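Local coordinates for protein prolyl oligopeptidase (PDB 1YR2) that is a serine endopeptidase of the S9A family that probably hydrolyses oligopeptides after proline and, less readily, after alanine, at residues L113-R117 / G411-R415; G118-Y123 / L135-A140; A649-T653 / D708-F712. All coordinates share one frame; numbering follows the deposited sequence.

Contact 1 (L113-R117 / G411-R415); sequences LPQRR and GLSGR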
loop_
_atom_site.group_PDB
_atom_site.type_symbol
_atom_site.label_atom_id
_atom_site.label_comp_id
_atom_site.label_asym_id
_atom_site.label_seq_id
_atom_site.Cartn_x
_atom_site.Cartn_y
_atom_site.Cartn_z
ATOM N N LEU A 113 -5.991 -7.384 -14.006
ATOM C CA LEU A 113 -5.082 -7.795 -15.029
ATOM C C LEU A 113 -5.715 -8.979 -15.757
ATOM O O LEU A 113 -6.136 -9.953 -15.125
ATOM C CB LEU A 113 -3.719 -8.198 -14.467
ATOM C CG LEU A 113 -2.780 -7.096 -13.920
ATOM C CD1 LEU A 113 -1.827 -7.693 -12.877
ATOM C CD2 LEU A 113 -1.997 -6.378 -15.070
ATOM N N PRO A 114 -5.721 -8.915 -17.086
ATOM C CA PRO A 114 -6.299 -9.981 -17.887
ATOM C C PRO A 114 -5.418 -11.206 -18.105
ATOM O O PRO A 114 -4.196 -11.088 -18.156
ATOM C CB PRO A 114 -6.598 -9.294 -19.189
ATOM C CG PRO A 114 -5.721 -8.188 -19.269
ATOM C CD PRO A 114 -5.373 -7.744 -17.898
ATOM N N GLN A 115 -6.052 -12.357 -18.233
ATOM C CA GLN A 115 -5.397 -13.628 -18.535
ATOM C C GLN A 115 -5.927 -14.101 -19.874
ATOM O O GLN A 115 -7.136 -14.252 -20.046
ATOM C CB GLN A 115 -5.685 -14.669 -17.458
ATOM C CG GLN A 115 -5.105 -14.336 -16.112
ATOM C CD GLN A 115 -3.573 -14.356 -16.108
ATOM O OE1 GLN A 115 -2.941 -15.073 -16.899
ATOM N NE2 GLN A 115 -2.980 -13.587 -15.213
ATOM N N ARG A 116 -5.033 -14.303 -20.826
ATOM C CA ARG A 116 -5.402 -14.858 -22.152
ATOM C C ARG A 116 -5.126 -16.365 -22.173
ATOM O O ARG A 116 -4.020 -16.796 -21.837
ATOM C CB ARG A 116 -4.583 -14.162 -23.218
ATOM C CG ARG A 116 -4.925 -12.678 -23.350
ATOM C CD ARG A 116 -3.967 -11.855 -24.266
ATOM N NE ARG A 116 -4.699 -10.694 -24.755
ATOM C CZ ARG A 116 -5.273 -10.593 -25.957
ATOM N NH1 ARG A 116 -5.177 -11.556 -26.865
ATOM N NH2 ARG A 116 -5.927 -9.472 -26.255
ATOM N N ARG A 117 -6.149 -17.167 -22.469
ATOM C CA ARG A 117 -5.966 -18.592 -22.671
ATOM C C ARG A 117 -6.833 -18.995 -23.864
ATOM O O ARG A 117 -8.013 -18.654 -23.939
ATOM C CB ARG A 117 -6.342 -19.419 -21.439
ATOM C CG ARG A 117 -5.598 -19.116 -20.155
ATOM C CD ARG A 117 -4.096 -19.523 -20.166
ATOM N NE ARG A 117 -3.583 -19.321 -18.838
ATOM C CZ ARG A 117 -3.148 -18.162 -18.393
ATOM N NH1 ARG A 117 -3.048 -17.121 -19.216
ATOM N NH2 ARG A 117 -2.730 -18.061 -17.150
ATOM N N GLY A 411 1.463 -5.884 -10.519
ATOM C CA GLY A 411 1.691 -7.118 -11.199
ATOM C C GLY A 411 1.897 -6.977 -12.705
ATOM O O GLY A 411 1.685 -5.902 -13.339
ATOM N N LEU A 412 2.261 -8.097 -13.251
ATOM C CA LEU A 412 2.406 -8.300 -14.676
ATOM C C LEU A 412 1.558 -9.517 -15.030
ATOM O O LEU A 412 1.470 -10.459 -14.236
ATOM C CB LEU A 412 3.837 -8.612 -14.991
ATOM C CG LEU A 412 4.189 -8.718 -16.477
ATOM C CD1 LEU A 412 4.696 -7.386 -16.937
ATOM C CD2 LEU A 412 5.208 -9.796 -16.741
ATOM N N SER A 413 0.907 -9.483 -16.182
ATOM C CA SER A 413 0.289 -10.665 -16.719
ATOM C C SER A 413 0.750 -10.809 -18.163
ATOM O O SER A 413 1.096 -9.829 -18.858
ATOM C CB SER A 413 -1.230 -10.631 -16.568
ATOM O OG SER A 413 -1.893 -9.672 -17.390
ATOM N N GLY A 414 0.833 -12.060 -18.566
ATOM C CA GLY A 414 1.318 -12.416 -19.886
ATOM C C GLY A 414 1.947 -13.795 -19.778
ATOM O O GLY A 414 2.029 -14.381 -18.706
ATOM N N ARG A 415 2.306 -14.329 -20.917
ATOM C CA ARG A 415 2.815 -15.685 -21.019
ATOM C C ARG A 415 4.031 -15.661 -21.971
ATOM O O ARG A 415 4.091 -14.858 -22.914
ATOM C CB ARG A 415 1.734 -16.565 -21.654
ATOM C CG ARG A 415 0.549 -16.877 -20.797
ATOM C CD ARG A 415 -0.481 -17.736 -21.537
ATOM N NE ARG A 415 -0.983 -17.080 -22.762
ATOM C CZ ARG A 415 -1.617 -17.724 -23.758
ATOM N NH1 ARG A 415 -1.829 -19.039 -23.679
ATOM N NH2 ARG A 415 -2.053 -17.068 -24.836
HETATM O O HOH W 1 -0.537 -13.210 -13.857
#

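Contact 2 (G118-Y123 / L135-A140); sequences GASVFY and LLVRPA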
loop_
_atom_site.group_PDB
_atom_site.type_symbol
_atom_site.label_atom_id
_atom_site.label_comp_id
_atom_site.label_asym_id
_atom_site.label_seq_id
_atom_site.Cartn_x
_atom_site.Cartn_y
_atom_site.Cartn_z
ATOM N N GLY A 118 -6.231 -19.716 -24.803
ATOM C CA GLY A 118 -6.933 -20.137 -26.010
ATOM C C GLY A 118 -7.491 -18.981 -26.799
ATOM O O GLY A 118 -6.779 -18.043 -27.137
ATOM N N ALA A 119 -8.781 -19.043 -27.027
ATOM C CA ALA A 119 -9.512 -18.062 -27.808
ATOM C C ALA A 119 -10.095 -16.938 -26.965
ATOM O O ALA A 119 -10.799 -16.085 -27.495
ATOM C CB ALA A 119 -10.619 -18.742 -28.564
ATOM N N SER A 120 -9.782 -16.911 -25.674
ATOM C CA SER A 120 -10.491 -16.052 -24.737
ATOM C C SER A 120 -9.542 -15.227 -23.862
ATOM O O SER A 120 -8.396 -15.600 -23.575
ATOM C CB SER A 120 -11.426 -16.900 -23.840
ATOM O OG SER A 120 -12.481 -17.506 -24.554
ATOM N N VAL A 121 -10.060 -14.091 -23.407
ATOM C CA VAL A 121 -9.407 -13.304 -22.384
ATOM C C VAL A 121 -10.361 -13.191 -21.173
ATOM O O VAL A 121 -11.556 -12.954 -21.350
ATOM C CB VAL A 121 -8.954 -11.923 -22.938
ATOM C CG1 VAL A 121 -10.097 -11.104 -23.401
ATOM C CG2 VAL A 121 -8.170 -11.142 -21.902
ATOM N N PHE A 122 -9.809 -13.323 -19.971
ATOM C CA PHE A 122 -10.514 -13.343 -18.678
ATOM C C PHE A 122 -9.990 -12.207 -17.799
ATOM O O PHE A 122 -8.776 -11.984 -17.727
ATOM C CB PHE A 122 -10.305 -14.674 -17.911
ATOM C CG PHE A 122 -10.641 -15.909 -18.701
ATOM C CD1 PHE A 122 -9.777 -16.422 -19.638
ATOM C CD2 PHE A 122 -11.839 -16.574 -18.477
ATOM C CE1 PHE A 122 -10.088 -17.568 -20.363
ATOM C CE2 PHE A 122 -12.136 -17.730 -19.165
ATOM C CZ PHE A 122 -11.311 -18.223 -20.116
ATOM N N TYR A 123 -10.905 -11.465 -17.186
ATOM C CA TYR A 123 -10.506 -10.359 -16.321
ATOM C C TYR A 123 -11.624 -9.999 -15.368
ATOM O O TYR A 123 -12.784 -10.088 -15.692
ATOM C CB TYR A 123 -10.067 -9.128 -17.157
ATOM C CG TYR A 123 -11.141 -8.672 -18.133
ATOM C CD1 TYR A 123 -11.349 -9.352 -19.302
ATOM C CD2 TYR A 123 -11.968 -7.606 -17.833
ATOM C CE1 TYR A 123 -12.309 -8.976 -20.205
ATOM C CE2 TYR A 123 -12.957 -7.214 -18.717
ATOM C CZ TYR A 123 -13.136 -7.926 -19.899
ATOM O OH TYR A 123 -14.121 -7.584 -20.786
ATOM N N LEU A 135 -16.285 -11.691 -12.765
ATOM C CA LEU A 135 -15.311 -12.248 -13.714
ATOM C C LEU A 135 -15.991 -12.210 -15.077
ATOM O O LEU A 135 -17.040 -12.851 -15.298
ATOM C CB LEU A 135 -14.943 -13.686 -13.357
ATOM C CG LEU A 135 -13.841 -14.261 -14.275
ATOM C CD1 LEU A 135 -12.631 -13.416 -14.262
ATOM C CD2 LEU A 135 -13.579 -15.717 -13.864
ATOM N N LEU A 136 -15.373 -11.446 -15.951
ATOM C CA LEU A 136 -15.747 -11.329 -17.351
ATOM C C LEU A 136 -14.834 -12.090 -18.282
ATOM O O LEU A 136 -13.643 -12.363 -18.006
ATOM C CB LEU A 136 -15.733 -9.860 -17.793
ATOM C CG LEU A 136 -16.541 -8.894 -16.948
ATOM C CD1 LEU A 136 -16.677 -7.627 -17.691
ATOM C CD2 LEU A 136 -17.876 -9.473 -16.580
ATOM N N VAL A 137 -15.415 -12.441 -19.420
ATOM C CA VAL A 137 -14.690 -13.138 -20.458
ATOM C C VAL A 137 -15.131 -12.606 -21.804
ATOM O O VAL A 137 -16.279 -12.215 -22.010
ATOM C CB VAL A 137 -14.968 -14.662 -20.398
ATOM C CG1 VAL A 137 -16.447 -14.962 -20.665
ATOM C CG2 VAL A 137 -14.069 -15.409 -21.367
ATOM N N ARG A 138 -14.233 -12.574 -22.750
ATOM C CA ARG A 138 -14.627 -12.232 -24.120
ATOM C C ARG A 138 -13.645 -12.843 -25.114
ATOM O O ARG A 138 -12.603 -13.329 -24.696
ATOM C CB ARG A 138 -14.731 -10.719 -24.267
ATOM C CG ARG A 138 -13.373 -9.998 -24.312
ATOM C CD ARG A 138 -13.518 -8.435 -24.411
ATOM N NE ARG A 138 -12.185 -7.828 -24.407
ATOM C CZ ARG A 138 -11.899 -6.659 -23.918
ATOM N NH1 ARG A 138 -12.848 -5.880 -23.438
ATOM N NH2 ARG A 138 -10.666 -6.223 -23.952
ATOM N N PRO A 139 -13.945 -12.889 -26.407
ATOM C CA PRO A 139 -12.943 -13.407 -27.349
ATOM C C PRO A 139 -11.635 -12.599 -27.307
ATOM O O PRO A 139 -11.660 -11.373 -27.161
ATOM C CB PRO A 139 -13.646 -13.302 -28.719
ATOM C CG PRO A 139 -15.135 -13.329 -28.346
ATOM C CD PRO A 139 -15.195 -12.489 -27.092
ATOM N N ALA A 140 -10.515 -13.293 -27.464
ATOM C CA ALA A 140 -9.192 -12.696 -27.350
ATOM C C ALA A 140 -8.976 -11.618 -28.377
ATOM O O ALA A 140 -8.239 -10.691 -28.115
ATOM C CB ALA A 140 -8.092 -13.760 -27.478
#

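Contact 3 (A649-T653 / D708-F712); sequences AILVT and DVQAF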
loop_
_atom_site.group_PDB
_atom_site.type_symbol
_atom_site.label_atom_id
_atom_site.label_comp_id
_atom_site.label_asym_id
_atom_site.label_seq_id
_atom_site.Cartn_x
_atom_site.Cartn_y
_atom_site.Cartn_z
ATOM N N ALA A 649 -2.031 27.140 13.052
ATOM C CA ALA A 649 -3.371 26.556 13.296
ATOM C C ALA A 649 -3.178 25.045 13.322
ATOM O O ALA A 649 -2.457 24.506 12.489
ATOM C CB ALA A 649 -4.329 26.951 12.206
ATOM N N ILE A 650 -3.840 24.352 14.249
ATOM C CA ILE A 650 -3.650 22.939 14.439
ATOM C C ILE A 650 -4.983 22.272 14.642
ATOM O O ILE A 650 -5.794 22.756 15.444
ATOM C CB ILE A 650 -2.757 22.646 15.680
ATOM C CG1 ILE A 650 -1.368 23.257 15.534
ATOM C CG2 ILE A 650 -2.645 21.141 15.923
ATOM C CD1 ILE A 650 -0.514 23.196 16.796
ATOM N N LEU A 651 -5.237 21.210 13.878
ATOM C CA LEU A 651 -6.453 20.416 14.028
ATOM C C LEU A 651 -5.978 18.999 14.289
ATOM O O LEU A 651 -5.583 18.251 13.359
ATOM C CB LEU A 651 -7.324 20.492 12.771
ATOM C CG LEU A 651 -8.667 19.765 12.762
ATOM C CD1 LEU A 651 -9.530 20.299 13.872
ATOM C CD2 LEU A 651 -9.311 19.903 11.391
ATOM N N VAL A 652 -6.001 18.645 15.563
ATOM C CA VAL A 652 -5.736 17.297 16.023
ATOM C C VAL A 652 -6.951 16.395 15.702
ATOM O O VAL A 652 -8.106 16.794 15.903
ATOM C CB VAL A 652 -5.459 17.311 17.521
ATOM C CG1 VAL A 652 -5.141 15.918 18.045
ATOM C CG2 VAL A 652 -4.397 18.392 17.860
ATOM N N THR A 653 -6.736 15.204 15.171
ATOM C CA THR A 653 -7.893 14.303 14.910
ATOM C C THR A 653 -7.689 12.952 15.519
ATOM O O THR A 653 -6.566 12.404 15.509
ATOM C CB THR A 653 -8.172 14.123 13.400
ATOM O OG1 THR A 653 -7.022 13.525 12.807
ATOM C CG2 THR A 653 -8.348 15.449 12.669
ATOM N N ASP A 708 -13.260 18.318 6.398
ATOM C CA ASP A 708 -13.000 19.179 7.566
ATOM C C ASP A 708 -11.517 19.558 7.650
ATOM O O ASP A 708 -11.146 20.718 7.771
ATOM C CB ASP A 708 -13.345 18.432 8.850
ATOM C CG ASP A 708 -14.841 18.464 9.194
ATOM O OD1 ASP A 708 -15.644 19.198 8.531
ATOM O OD2 ASP A 708 -15.316 17.772 10.139
ATOM N N VAL A 709 -10.678 18.549 7.613
ATOM C CA VAL A 709 -9.241 18.782 7.733
ATOM C C VAL A 709 -8.789 19.638 6.577
ATOM O O VAL A 709 -8.081 20.608 6.769
ATOM C CB VAL A 709 -8.483 17.435 7.788
ATOM C CG1 VAL A 709 -6.970 17.597 7.654
ATOM C CG2 VAL A 709 -8.801 16.687 9.071
ATOM N N GLN A 710 -9.133 19.270 5.354
ATOM C CA GLN A 710 -8.644 20.046 4.240
ATOM C C GLN A 710 -9.211 21.468 4.184
ATOM O O GLN A 710 -8.543 22.392 3.747
ATOM C CB GLN A 710 -8.807 19.288 2.933
ATOM C CG GLN A 710 -7.823 18.134 2.825
ATOM C CD GLN A 710 -7.825 17.450 1.468
ATOM O OE1 GLN A 710 -8.453 17.951 0.498
ATOM N NE2 GLN A 710 -7.093 16.345 1.365
ATOM N N ALA A 711 -10.449 21.654 4.582
ATOM C CA ALA A 711 -11.006 23.009 4.669
ATOM C C ALA A 711 -10.203 23.844 5.676
ATOM O O ALA A 711 -9.914 25.017 5.416
ATOM C CB ALA A 711 -12.457 22.937 5.108
ATOM N N PHE A 712 -9.870 23.249 6.822
ATOM C CA PHE A 712 -9.047 23.924 7.857
ATOM C C PHE A 712 -7.677 24.277 7.275
ATOM O O PHE A 712 -7.231 25.426 7.300
ATOM C CB PHE A 712 -8.941 23.013 9.071
ATOM C CG PHE A 712 -8.245 23.606 10.255
ATOM C CD1 PHE A 712 -6.889 23.417 10.434
ATOM C CD2 PHE A 712 -8.960 24.230 11.241
ATOM C CE1 PHE A 712 -6.276 23.926 11.582
ATOM C CE2 PHE A 712 -8.352 24.737 12.402
ATOM C CZ PHE A 712 -7.032 24.589 12.564
#

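Contact 1 (L113-R117 / G411-R415)
The guanidinium of Arg415 lies beneath the backbone carbonyl of Arg116, whose O sits 3.1 Å above the plane and over its centre. The Arg117 guanidinium lies almost parallel to it, their planes 13° apart, and meets the aliphatic part of Arg415 obliquely, with NH1 3.5 Å from Arg415 CD. Two cationic groups are therefore near neighbours, yet each has company. Arg117 NH1 reaches Arg116 O at 2.8 Å, with the oxygen close to the guanidinium plane though the donor stands well above the carbonyl plane, while NH2 reaches Gln115 OE1 at 3.0 Å. A bend at chi2 (-69°) folds the Arg117 chain back along its own strand to make both bonds. Arg415 in turn has a salt bridge to Asp418, so Arg116 O, Gln115 OE1 and the Asp418 carboxylate probably offset the nearness of like charges.

The one direct hydrogen bond across the contact runs from Ser413 OG to Pro114 O, 2.8 Å, in the carbonyl plane. Serine suits this spot because its short side chain, directed toward the other segment, brings a hydroxyl donor to that carbonyl. Gln115 NE2 lies against Ser413 CB and also grips a water that bonds weakly to Leu412 O. Leu113 extends CD1 to within 3.8 Å of Gly411 C, and Gly411, lacking a side chain, leaves room for that methyl.

No backbone bonds join the two chain segments, although they run in much the same direction. Residues 113-117 lie on strand 110-117 and 411-415 run off the end of strand 408-413, the first strands of the first and last blades. Side chains and a water thus make this part of the seam, in keeping with the seven-bladed propeller of prolyl oligopeptidases, whose ring is closed without an exchanged strand.

Contact 2 (G118-Y123 / L135-A140)
Residues 120-123 and 135-139 run antiparallel at 160°, their axes 4.7 Å apart, and the hydrogen-bonded pairs Val121-Arg138 and Tyr123-Leu136 alternate with the non-hydrogen-bonded pairs Ser120-Pro139 and Phe122-Val137. Both hydrogen-bonded pairs are doubly bonded, and Ala140 N adds a fifth bond, 2.8 Å long, to Ala119 O. Proline is tolerated at 139 because its nitrogen faces no carbonyl in that pair.

On one side of the sheet Val137 lays CG2 over a face of the Phe122 ring, a CH-pi contact 4.0 Å from the centroid. The branched valine stands beside the phenylalanine and points the same way, so its methyl meets the ring broadside. On the other side Leu136 CB lies over a face of Tyr123, 4.1 Å from the ring centroid. Here, too, Val121 CG1 packs 3.6 Å from Arg138 CG, along an arginine chain extended from CG to NE. That reach carries the guanidinium past the tyrosine; the two side chains cross at about a right angle, the guanidinium and ring planes 56° apart.

Tyr123 OH and Arg138 NH1 approach to 3.4 Å, but the angle is too poor for a hydrogen bond. NH1 instead meets Glu448 in a salt bridge and also bonds Thr146 O. The hairpin's cohesion therefore rests on backbone bonds and apolar cover, while the charge of its buried arginine is probably balanced by a residue beyond the hairpin.

Contact 3 (A649-T653 / D708-F712)
Ring contacts dominate where Phe712 meets strand 649-653. Leu651 CB lies over one face of the phenylalanine, 3.9 Å from the ring centroid and 15° off its normal, which makes a CH-pi contact. The edge of the same ring is turned to the strand backbone, where CZ comes within 3.6 Å of Ile650 N, near the ring plane. Ala649 CB approaches CZ obliquely, also at 3.6 Å. A small alanine suits this place, since a ring slides in close to the main chain here. Phe712 gets there because its CG stands anti to the backbone N (chi1 -175°), throwing the ring from the helix toward the strand.

Aliphatic packing continues toward the other end of the strand. Leu651 likewise has CG anti to its nitrogen, and its CD2 drops between Val709 and Phe712, 3.8 Å from Val709 CA and 3.9 Å from Phe712 CB. Val709 CG2 touches both Leu651 CD2 and, at 3.8 Å, Thr653 CG2; threonine offers its methyl to the helix, where its side chain and that of Val709 cross at about a right angle.

No hydrogen bond crosses the contact. The buried carboxylate of Asp708 is met outside it, by salt bridges to Arg95 and Arg686.

Strand 649-654 is an inner strand of the mixed sheet of the alpha/beta-hydrolase domain, flanked in parallel by 594-598 and 683-687. Helix 699-717 runs nearly antiparallel to it, 171° between the short axes, with Phe712 also touching Tyr88 and Leu89 of helix 72-89 and Leu684 of strand 683-687. Ile650 and Val652 turn from this helix to pack on helix 664-675.

Contacts 1 and 2 are neighbours, their centres 11 Å apart, because strands 110-117 and 120-126 lie side by side in one propeller blade. Gln115 N probably bonds Phe122 O at 2.8 Å, and Pro114 packs on Val121; contact 1 ties this blade to the last one, while contact 2 builds the blade itself. Contact 3 belongs to the catalytic domain, its centre about 44 Å from that of contact 1 and 48 Å from that of contact 2. In this family the catalytic acid and histidine typically follow strand 649-654 and precede helix 699-717, so contact 3 packs together a strand and a helix whose adjoining loops probably carry them.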